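Local coordinates for protein importin subunit beta-1 (Saccharomyces cerevisiae, PDB 5OWU) that works in nuclear protein import by associating with importin alpha, the adaptor that recognises the classical nuclear localization signal of cargo proteins, at residues 742-747 with 789-794; 730-735 with 779-784; 687-692 with 700-705; 658-663 with 696-701. All coordinates share one frame; numbering follows the deposited sequence.

Interaction 1. Residues 742-747 with 789-794; sequences EALDYQ and DPQLYS
The carboxamide of Gln791 meets the CD1 methyl of Leu744 edge-on, since CD1 lies close to the amide plane. Gln791 NE2 is 3.5 Å from Leu744 CD1. The amide oxygen comes too near the same methyl, so the exact position of the group is doubtful. The amide plane is turned 53° from the carboxylate of Asp745. As modelled, Gln791 OE1 stands 3.5 Å from Asp745 OD1; both oxygens are acceptors, so no bond is expected. Within segment 789-794, one face of the Tyr793 ring takes Pro790 CA, offset toward the rim. Gln791 reaches the neighbouring helix because its chain is extended beyond CG (chi2 -176°). The two segments belong to successive HEAT repeats, 17 and 18, of the importin beta solenoid. The short helix 790-793 faces the start of helix 741-764, and Gln791 and Leu792 also touch Ile748 there. Cut back to an alanine, residue 791 would probably lose its contact with Leu744 and Asp745, leaving this side of the Leu744 methyl less covered. A water bridges the same two segments: it donates to Gln747 OE1 and to Asp789 OD2, at 2.8 Å from each. Asp789 is also the N-cap of the short helix. Its OD1 accepts from Gln791 N at 2.7 Å, on the anti side and 33° out of the carboxylate plane.

Interaction 2. Residues 730-735 with 779-784; sequences AAQNTK and IFQFIA
Gln732 meets Phe782 through CB, CD and OE1. Its CB sits at the ring edge, near the ring plane, 4.0 Å from Phe782 CD1. CG touches nothing of segment 779-784. It stands between the backbone N and the carbonyl carbon (chi1 77°), and the chain beyond it is extended, which carries the amide across to helix 776-788. Gln732 CD then meets Phe782 CB at 3.9 Å. The amide and ring planes are 39° apart, so the amide is not laid flat against the ring. At the tip the two branches part. Gln732 OE1 rests on Phe782 CB at 3.5 Å, and it accepts a hydrogen bond from Tyr758 OH of helix 741-764. Gln732 NE2 lies 3.7 Å from Phe782 N, with no hydrogen bond between them. It also passes Gln781 CB at 3.9 Å and is bonded to Thr778 O, one turn earlier on helix 776-788. Gln781 crosses it at about a right angle. The backbone takes part as well: Gln732 O accepts from Gln785 NE2. The contact joins the end of helix 718-732, in HEAT repeat 17, to a helix of HEAT repeat 18. Phe782 also packs on Val754 and Leu755 of helix 741-764, so three helices of the solenoid meet here. A leucine in place of Gln732 would probably leave Tyr758 OH and Thr778 O without their amide partner. Both ends of the buried amide have hydrogen-bond partners, which probably offsets the cost of burying it beside the Phe782 ring.

Interaction 3. Residues 687-692 with 700-705; sequences QMISNP and PAVLSV
Ile689 and Val702 bring their backbones closest, with CA atoms 7.0 Å apart, where the end of helix 675-689 comes up to the early turns of helix 698-713. The side chains of this pair cross obliquely. Ile689 CD1 lies 4.1 Å from Val702 CG1, and Ile689 CB is 4.2 Å from the same methyl. Val702 CG1 is thus touched by both the root and the tip of the isoleucine. CG1 of Ile689 is anti to the backbone N (chi1 -160°), which sends CD1 across to the second helix. There it also reaches Leu703 CD2, at 4.3 Å. The other methyl of the valine has a different partner: Val702 CG2 meets Met688 CE at 4.3 Å. Val702 therefore sits as a fork, one prong to each of two neighbouring residues. Both segments belong to HEAT repeat 16, whose two helices pack against each other as an antiparallel hairpin. No hydrogen bond crosses between the segments; the polar bonds stay local, as at the end of the first helix, where Gln687 O accepts from both Ser690 N and Ser690 OG. Val702 and Val705 also touch Leu685, one turn back on helix 675-689. Met688 and Val705 reach on to Val660 of helix 655-669, and Leu703 to Ala753 of helix 741-764, so the apolar layer runs into the adjoining repeats.

Interaction 4. Residues 658-663 with 696-701; sequences TAVGFI and RELKPA
Val660 fits against Ala701 and Leu698 where HEAT repeat 15 meets HEAT repeat 16 in the importin beta solenoid. Helix 655-669 of the first repeat and helix 698-713 of the second come closest at Val660 and Ala701, whose CA atoms are 6.8 Å apart. This near approach is consistent with the small side chain of Ala701. The tight part is made by one valine methyl. Val660 CG1 is anti to the backbone N (chi1 173°) and lies beside the Ala701 carbonyl and CB, 4.0 Å from Ala701 C and 4.2 Å from Ala701 CB. Toward segment 696-701 the second methyl is held more loosely: Val660 CG2 has Leu698 CD1 at 4.4 Å. Met688 of helix 675-689 packs on this valine as well. Leu698 leaves its backbone at an angle, but its CD1 swings back to Val660. It also packs on Ser656 and Ile657 of helix 655-669. The solvent side belongs to the exposed Arg696 and the partly exposed Glu697. Arg696 is poorly ordered, and its modelled cation-pi contact with Tyr746 of helix 741-764 should be read with caution. Glu697 pairs with Arg695 in a salt bridge and leans on Ile657. No hydrogen bond joins the two segments. The nearest polar atom of segment 696-701 to the Val660 side chain is Ala701 O, 3.9 Å from Val660 CG1.

How the interactions relate
The four contacts lie along HEAT repeats 15 to 18 and form one continuous run of helix packing. Interactions 3 and 4 have centres about 7 Å apart and share Pro700 and Ala701; Met688 CE lies 3.7 Å from Val660 CG2, which joins their apolar patches. Interaction 2 touches interaction 3 through Ala731 CB and Leu703 CD1, 3.8 Å apart. Interaction 1 meets interaction 4 where Tyr746 OH bonds Arg696 O at 3.0 Å. Interactions 1 and 2 both join repeats 17 and 18, their centres about 13 Å apart, and their segments alternate along the chain. They meet at a weak bond from Gln747 NE2 to Thr734 O.

Interaction 1. Residues 742-747 with 789-794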
# COMPACT_ATOMS: atom_id res chain seq x y z
N GLU A 742 2.17 4.79 4.63
CA GLU A 742 3.09 3.81 5.18
C GLU A 742 3.16 3.92 6.70
O GLU A 742 3.08 2.91 7.41
CB GLU A 742 4.48 3.99 4.57
CG GLU A 742 4.49 3.98 3.06
CD GLU A 742 5.86 3.70 2.48
OE1 GLU A 742 6.03 3.85 1.25
OE2 GLU A 742 6.77 3.33 3.25
N ALA A 743 3.28 5.14 7.22
CA ALA A 743 3.41 5.32 8.66
C ALA A 743 2.13 4.94 9.39
O ALA A 743 2.19 4.26 10.42
CB ALA A 743 3.78 6.77 8.98
N LEU A 744 0.97 5.36 8.87
CA LEU A 744 -0.28 5.00 9.54
C LEU A 744 -0.49 3.49 9.53
O LEU A 744 -0.94 2.92 10.53
CB LEU A 744 -1.45 5.73 8.88
CG LEU A 744 -1.92 5.35 7.47
CD1 LEU A 744 -2.91 4.19 7.48
CD2 LEU A 744 -2.55 6.56 6.78
N ASP A 745 -0.15 2.83 8.43
CA ASP A 745 -0.30 1.37 8.38
C ASP A 745 0.64 0.69 9.36
O ASP A 745 0.24 -0.25 10.06
CB ASP A 745 -0.05 0.86 6.96
CG ASP A 745 -1.17 1.22 6.00
OD1 ASP A 745 -2.30 1.46 6.47
OD2 ASP A 745 -0.91 1.25 4.78
N TYR A 746 1.90 1.14 9.42
CA TYR A 746 2.81 0.58 10.41
C TYR A 746 2.27 0.75 11.82
O TYR A 746 2.30 -0.18 12.62
CB TYR A 746 4.20 1.22 10.29
CG TYR A 746 5.14 0.74 11.36
CD1 TYR A 746 5.64 -0.56 11.34
CD2 TYR A 746 5.50 1.56 12.42
CE1 TYR A 746 6.49 -1.02 12.33
CE2 TYR A 746 6.35 1.11 13.42
CZ TYR A 746 6.84 -0.18 13.37
OH TYR A 746 7.69 -0.63 14.35
N GLN A 747 1.76 1.95 12.13
CA GLN A 747 1.19 2.17 13.45
C GLN A 747 0.05 1.21 13.72
O GLN A 747 -0.10 0.71 14.84
CB GLN A 747 0.71 3.62 13.58
CG GLN A 747 0.29 3.99 15.00
CD GLN A 747 -1.00 4.80 15.04
OE1 GLN A 747 -1.89 4.61 14.20
NE2 GLN A 747 -1.11 5.70 16.01
N ASP A 789 -10.48 4.20 15.75
CA ASP A 789 -9.89 4.15 14.42
C ASP A 789 -10.53 3.03 13.62
O ASP A 789 -10.42 1.86 14.02
CB ASP A 789 -8.38 3.93 14.50
CG ASP A 789 -7.70 4.00 13.14
OD1 ASP A 789 -8.34 3.67 12.12
OD2 ASP A 789 -6.51 4.38 13.09
N PRO A 790 -11.17 3.31 12.48
CA PRO A 790 -11.79 2.23 11.68
C PRO A 790 -10.80 1.19 11.20
O PRO A 790 -11.18 0.02 11.03
CB PRO A 790 -12.43 2.98 10.50
CG PRO A 790 -12.57 4.39 10.97
CD PRO A 790 -11.42 4.64 11.88
N GLN A 791 -9.55 1.57 10.93
CA GLN A 791 -8.57 0.58 10.53
C GLN A 791 -8.42 -0.53 11.57
O GLN A 791 -7.95 -1.62 11.24
CB GLN A 791 -7.22 1.26 10.27
CG GLN A 791 -7.28 2.34 9.20
CD GLN A 791 -5.91 2.92 8.91
OE1 GLN A 791 -5.30 2.62 7.88
NE2 GLN A 791 -5.42 3.77 9.81
N LEU A 792 -8.84 -0.27 12.81
CA LEU A 792 -8.86 -1.27 13.86
C LEU A 792 -10.24 -1.90 14.02
O LEU A 792 -10.40 -3.11 13.83
CB LEU A 792 -8.39 -0.65 15.19
CG LEU A 792 -6.89 -0.31 15.25
CD1 LEU A 792 -6.57 0.57 16.46
CD2 LEU A 792 -6.05 -1.58 15.29
N TYR A 793 -11.26 -1.11 14.36
CA TYR A 793 -12.52 -1.73 14.74
C TYR A 793 -13.25 -2.35 13.56
O TYR A 793 -14.02 -3.30 13.75
CB TYR A 793 -13.43 -0.74 15.48
CG TYR A 793 -14.03 0.40 14.67
CD1 TYR A 793 -15.12 0.19 13.83
CD2 TYR A 793 -13.53 1.69 14.78
CE1 TYR A 793 -15.68 1.23 13.10
CE2 TYR A 793 -14.08 2.74 14.06
CZ TYR A 793 -15.15 2.50 13.23
OH TYR A 793 -15.70 3.54 12.51
N SER A 794 -13.01 -1.87 12.33
CA SER A 794 -13.65 -2.46 11.17
C SER A 794 -13.16 -3.87 10.88
O SER A 794 -13.82 -4.62 10.16
CB SER A 794 -13.44 -1.58 9.93
OG SER A 794 -12.08 -1.56 9.54
O HOH W 1 -4.51 4.43 15.05

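Interaction 2. Residues 730-735 with 779-784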
# COMPACT_ATOMS: atom_id res chain seq x y z
N ALA A 730 4.28 2.33 25.84
CA ALA A 730 5.08 3.16 24.95
C ALA A 730 4.63 2.96 23.51
O ALA A 730 4.52 3.92 22.74
CB ALA A 730 6.57 2.85 25.11
N ALA A 731 4.31 1.71 23.15
CA ALA A 731 3.93 1.42 21.78
C ALA A 731 2.56 1.99 21.44
O ALA A 731 2.35 2.51 20.34
CB ALA A 731 3.95 -0.09 21.53
N GLN A 732 1.60 1.91 22.37
CA GLN A 732 0.25 2.34 22.01
C GLN A 732 0.13 3.86 21.95
O GLN A 732 -0.77 4.37 21.29
CB GLN A 732 -0.77 1.77 22.99
CG GLN A 732 -0.86 2.45 24.34
CD GLN A 732 -1.72 1.67 25.31
OE1 GLN A 732 -1.70 0.44 25.31
NE2 GLN A 732 -2.49 2.37 26.13
N ASN A 733 1.04 4.59 22.61
CA ASN A 733 1.04 6.04 22.61
C ASN A 733 1.99 6.62 21.57
O ASN A 733 2.21 7.83 21.56
CB ASN A 733 1.41 6.56 23.99
CG ASN A 733 0.29 6.38 24.99
OD1 ASN A 733 -0.88 6.38 24.63
ND2 ASN A 733 0.65 6.23 26.25
N THR A 734 2.57 5.78 20.72
CA THR A 734 3.42 6.27 19.64
C THR A 734 2.54 6.72 18.48
O THR A 734 1.82 5.90 17.89
CB THR A 734 4.40 5.18 19.19
OG1 THR A 734 5.28 4.85 20.28
CG2 THR A 734 5.23 5.66 18.00
N LYS A 735 2.59 8.01 18.16
CA LYS A 735 1.85 8.52 17.02
C LYS A 735 2.48 8.02 15.73
O LYS A 735 3.63 7.57 15.71
CB LYS A 735 1.85 10.05 17.03
CG LYS A 735 1.36 10.67 18.33
CD LYS A 735 -0.08 10.29 18.64
CE LYS A 735 -0.57 10.94 19.92
NZ LYS A 735 0.26 10.55 21.10
N ILE A 779 -5.06 -0.64 29.64
CA ILE A 779 -5.65 -1.51 28.63
C ILE A 779 -6.90 -0.85 28.05
O ILE A 779 -7.13 -0.89 26.83
CB ILE A 779 -5.95 -2.89 29.23
CG1 ILE A 779 -4.63 -3.57 29.63
CG2 ILE A 779 -6.72 -3.77 28.23
CD1 ILE A 779 -4.81 -4.79 30.47
N PHE A 780 -7.69 -0.21 28.90
CA PHE A 780 -8.90 0.45 28.41
C PHE A 780 -8.57 1.63 27.51
O PHE A 780 -9.31 1.88 26.55
CB PHE A 780 -9.78 0.87 29.59
CG PHE A 780 -10.87 -0.11 29.89
CD1 PHE A 780 -12.10 0.01 29.27
CD2 PHE A 780 -10.66 -1.16 30.77
CE1 PHE A 780 -13.11 -0.90 29.53
CE2 PHE A 780 -11.66 -2.07 31.03
CZ PHE A 780 -12.89 -1.94 30.41
N GLN A 781 -7.48 2.35 27.79
CA GLN A 781 -7.04 3.39 26.86
C GLN A 781 -6.75 2.79 25.49
O GLN A 781 -7.16 3.33 24.45
CB GLN A 781 -5.80 4.10 27.41
CG GLN A 781 -6.03 4.90 28.68
CD GLN A 781 -4.73 5.39 29.31
OE1 GLN A 781 -3.70 5.48 28.64
NE2 GLN A 781 -4.78 5.70 30.60
N PHE A 782 -6.03 1.66 25.46
CA PHE A 782 -5.80 1.01 24.18
C PHE A 782 -7.12 0.66 23.50
O PHE A 782 -7.31 0.91 22.30
CB PHE A 782 -4.95 -0.24 24.34
CG PHE A 782 -4.81 -1.01 23.07
CD1 PHE A 782 -3.91 -0.61 22.10
CD2 PHE A 782 -5.61 -2.11 22.83
CE1 PHE A 782 -3.79 -1.31 20.91
CE2 PHE A 782 -5.50 -2.81 21.65
CZ PHE A 782 -4.59 -2.41 20.69
N ILE A 783 -8.04 0.05 24.25
CA ILE A 783 -9.31 -0.37 23.66
C ILE A 783 -10.04 0.83 23.06
O ILE A 783 -10.61 0.75 21.97
CB ILE A 783 -10.16 -1.12 24.70
CG1 ILE A 783 -9.43 -2.39 25.16
CG2 ILE A 783 -11.52 -1.47 24.11
CD1 ILE A 783 -10.16 -3.22 26.21
N ALA A 784 -10.00 1.97 23.76
CA ALA A 784 -10.58 3.19 23.21
C ALA A 784 -9.93 3.53 21.87
O ALA A 784 -10.63 3.91 20.92
CB ALA A 784 -10.41 4.34 24.20

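Interaction 3. Residues 687-692 with 700-705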
# COMPACT_ATOMS: atom_id res chain seq x y z
N GLN A 687 16.42 -7.87 24.75
CA GLN A 687 17.55 -7.30 24.02
C GLN A 687 17.13 -6.89 22.61
O GLN A 687 17.40 -5.77 22.17
CB GLN A 687 18.70 -8.31 23.97
CG GLN A 687 19.19 -8.77 25.34
CD GLN A 687 19.95 -10.09 25.27
OE1 GLN A 687 20.73 -10.32 24.35
NE2 GLN A 687 19.71 -10.96 26.24
N MET A 688 16.44 -7.79 21.90
CA MET A 688 16.15 -7.55 20.49
C MET A 688 15.39 -6.25 20.30
O MET A 688 15.78 -5.40 19.50
CB MET A 688 15.36 -8.72 19.91
CG MET A 688 16.12 -10.02 19.80
SD MET A 688 15.00 -11.41 19.60
CE MET A 688 14.09 -10.91 18.14
N ILE A 689 14.28 -6.09 21.02
CA ILE A 689 13.44 -4.91 20.85
C ILE A 689 14.12 -3.65 21.36
O ILE A 689 13.64 -2.55 21.06
CB ILE A 689 12.07 -5.14 21.52
CG1 ILE A 689 11.03 -4.16 20.96
CG2 ILE A 689 12.17 -5.02 23.05
CD1 ILE A 689 9.60 -4.47 21.36
N SER A 690 15.22 -3.78 22.10
CA SER A 690 15.99 -2.63 22.55
C SER A 690 17.14 -2.29 21.62
O SER A 690 17.89 -1.34 21.90
CB SER A 690 16.55 -2.90 23.96
OG SER A 690 17.86 -3.44 23.90
N ASN A 691 17.31 -3.02 20.52
CA ASN A 691 18.41 -2.80 19.60
C ASN A 691 18.03 -1.71 18.60
O ASN A 691 17.03 -1.87 17.88
CB ASN A 691 18.75 -4.08 18.86
CG ASN A 691 20.05 -3.99 18.10
OD1 ASN A 691 20.47 -2.91 17.69
ND2 ASN A 691 20.70 -5.13 17.90
N PRO A 692 18.78 -0.60 18.51
CA PRO A 692 18.42 0.43 17.53
C PRO A 692 18.55 -0.02 16.08
O PRO A 692 17.84 0.50 15.22
CB PRO A 692 19.39 1.58 17.85
CG PRO A 692 19.76 1.37 19.27
CD PRO A 692 19.80 -0.12 19.46
N PRO A 700 6.46 -4.98 16.28
CA PRO A 700 5.16 -5.65 16.48
C PRO A 700 5.29 -7.14 16.76
O PRO A 700 4.64 -7.65 17.68
CB PRO A 700 4.41 -5.36 15.17
CG PRO A 700 5.46 -4.91 14.19
CD PRO A 700 6.52 -4.25 15.00
N ALA A 701 6.13 -7.85 16.01
CA ALA A 701 6.30 -9.28 16.22
C ALA A 701 6.62 -9.59 17.68
O ALA A 701 5.94 -10.39 18.33
CB ALA A 701 7.40 -9.82 15.30
N VAL A 702 7.64 -8.92 18.22
CA VAL A 702 8.01 -9.18 19.61
C VAL A 702 6.84 -8.87 20.53
O VAL A 702 6.51 -9.67 21.42
CB VAL A 702 9.27 -8.37 19.98
CG1 VAL A 702 9.60 -8.53 21.45
CG2 VAL A 702 10.43 -8.84 19.13
N LEU A 703 6.16 -7.75 20.32
CA LEU A 703 5.01 -7.45 21.17
C LEU A 703 4.03 -8.61 21.14
O LEU A 703 3.63 -9.14 22.19
CB LEU A 703 4.34 -6.14 20.74
CG LEU A 703 5.15 -4.86 20.95
CD1 LEU A 703 4.39 -3.66 20.40
CD2 LEU A 703 5.47 -4.62 22.42
N SER A 704 3.71 -9.10 19.94
CA SER A 704 2.72 -10.17 19.84
C SER A 704 3.20 -11.40 20.59
O SER A 704 2.40 -12.07 21.26
CB SER A 704 2.44 -10.50 18.38
OG SER A 704 1.87 -9.39 17.72
N VAL A 705 4.50 -11.70 20.52
CA VAL A 705 4.95 -12.96 21.10
C VAL A 705 4.94 -12.86 22.61
O VAL A 705 4.76 -13.88 23.30
CB VAL A 705 6.33 -13.36 20.54
CG1 VAL A 705 7.49 -12.73 21.31
CG2 VAL A 705 6.47 -14.87 20.53

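Interaction 4. Residues 658-663 with 696-701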
# COMPACT_ATOMS: atom_id res chain seq x y z
N THR A 658 10.79 -14.29 11.58
CA THR A 658 10.36 -15.68 11.48
C THR A 658 10.85 -16.48 12.67
O THR A 658 10.15 -17.39 13.13
CB THR A 658 10.86 -16.27 10.17
OG1 THR A 658 10.46 -15.42 9.08
CG2 THR A 658 10.29 -17.66 9.95
N ALA A 659 12.03 -16.15 13.21
CA ALA A 659 12.50 -16.81 14.42
C ALA A 659 11.59 -16.48 15.61
O ALA A 659 11.28 -17.36 16.43
CB ALA A 659 13.95 -16.40 14.70
N VAL A 660 11.13 -15.23 15.70
CA VAL A 660 10.10 -14.91 16.69
C VAL A 660 8.87 -15.77 16.46
O VAL A 660 8.21 -16.20 17.41
CB VAL A 660 9.75 -13.41 16.65
CG1 VAL A 660 8.55 -13.12 17.56
CG2 VAL A 660 10.93 -12.57 17.08
N GLY A 661 8.53 -16.02 15.19
CA GLY A 661 7.41 -16.89 14.90
C GLY A 661 7.64 -18.32 15.37
O GLY A 661 6.69 -19.02 15.73
N PHE A 662 8.90 -18.77 15.35
CA PHE A 662 9.22 -20.05 15.97
C PHE A 662 8.91 -20.02 17.46
O PHE A 662 8.29 -20.96 17.99
CB PHE A 662 10.70 -20.39 15.75
CG PHE A 662 11.13 -21.65 16.44
CD1 PHE A 662 10.93 -22.88 15.83
CD2 PHE A 662 11.72 -21.61 17.68
CE1 PHE A 662 11.33 -24.05 16.46
CE2 PHE A 662 12.11 -22.78 18.32
CZ PHE A 662 11.92 -24.00 17.70
N ILE A 663 9.34 -18.96 18.15
CA ILE A 663 9.01 -18.86 19.57
C ILE A 663 7.50 -18.92 19.77
O ILE A 663 7.00 -19.63 20.65
CB ILE A 663 9.62 -17.58 20.18
CG1 ILE A 663 11.14 -17.59 20.02
CG2 ILE A 663 9.26 -17.47 21.67
CD1 ILE A 663 11.81 -16.29 20.42
N ARG A 696 11.83 -2.13 11.56
CA ARG A 696 10.57 -1.74 12.20
C ARG A 696 9.68 -2.95 12.43
O ARG A 696 9.08 -3.11 13.50
CB ARG A 696 9.87 -0.68 11.35
CG ARG A 696 9.43 -1.13 9.97
CD ARG A 696 8.60 -0.07 9.26
NE ARG A 696 9.32 1.19 9.06
CZ ARG A 696 9.10 2.32 9.74
NH1 ARG A 696 8.17 2.40 10.68
NH2 ARG A 696 9.83 3.40 9.46
N GLU A 697 9.61 -3.86 11.44
CA GLU A 697 8.70 -5.00 11.53
C GLU A 697 8.99 -5.88 12.75
O GLU A 697 8.13 -6.68 13.13
CB GLU A 697 8.79 -5.86 10.27
CG GLU A 697 8.28 -5.18 8.99
CD GLU A 697 9.29 -4.24 8.36
OE1 GLU A 697 10.49 -4.33 8.69
OE2 GLU A 697 8.89 -3.41 7.52
N LEU A 698 10.17 -5.75 13.36
CA LEU A 698 10.48 -6.57 14.53
C LEU A 698 9.65 -6.15 15.73
O LEU A 698 9.18 -7.00 16.49
CB LEU A 698 11.98 -6.48 14.84
CG LEU A 698 12.47 -7.47 15.91
CD1 LEU A 698 12.50 -8.89 15.35
CD2 LEU A 698 13.83 -7.07 16.44
N LYS A 699 9.44 -4.84 15.91
CA LYS A 699 8.74 -4.37 17.10
C LYS A 699 7.37 -5.02 17.26
O LYS A 699 7.10 -5.60 18.33
CB LYS A 699 8.64 -2.84 17.06
CG LYS A 699 7.72 -2.23 18.10
CD LYS A 699 8.15 -0.81 18.45
CE LYS A 699 6.96 0.05 18.85
NZ LYS A 699 7.36 1.27 19.62
N PRO A 700 6.46 -4.98 16.28
CA PRO A 700 5.16 -5.65 16.48
C PRO A 700 5.29 -7.14 16.76
O PRO A 700 4.64 -7.65 17.68
CB PRO A 700 4.41 -5.36 15.17
CG PRO A 700 5.46 -4.91 14.19
CD PRO A 700 6.52 -4.25 15.00
N ALA A 701 6.13 -7.85 16.01
CA ALA A 701 6.30 -9.28 16.22
C ALA A 701 6.62 -9.59 17.68
O ALA A 701 5.94 -10.39 18.33
CB ALA A 701 7.40 -9.82 15.30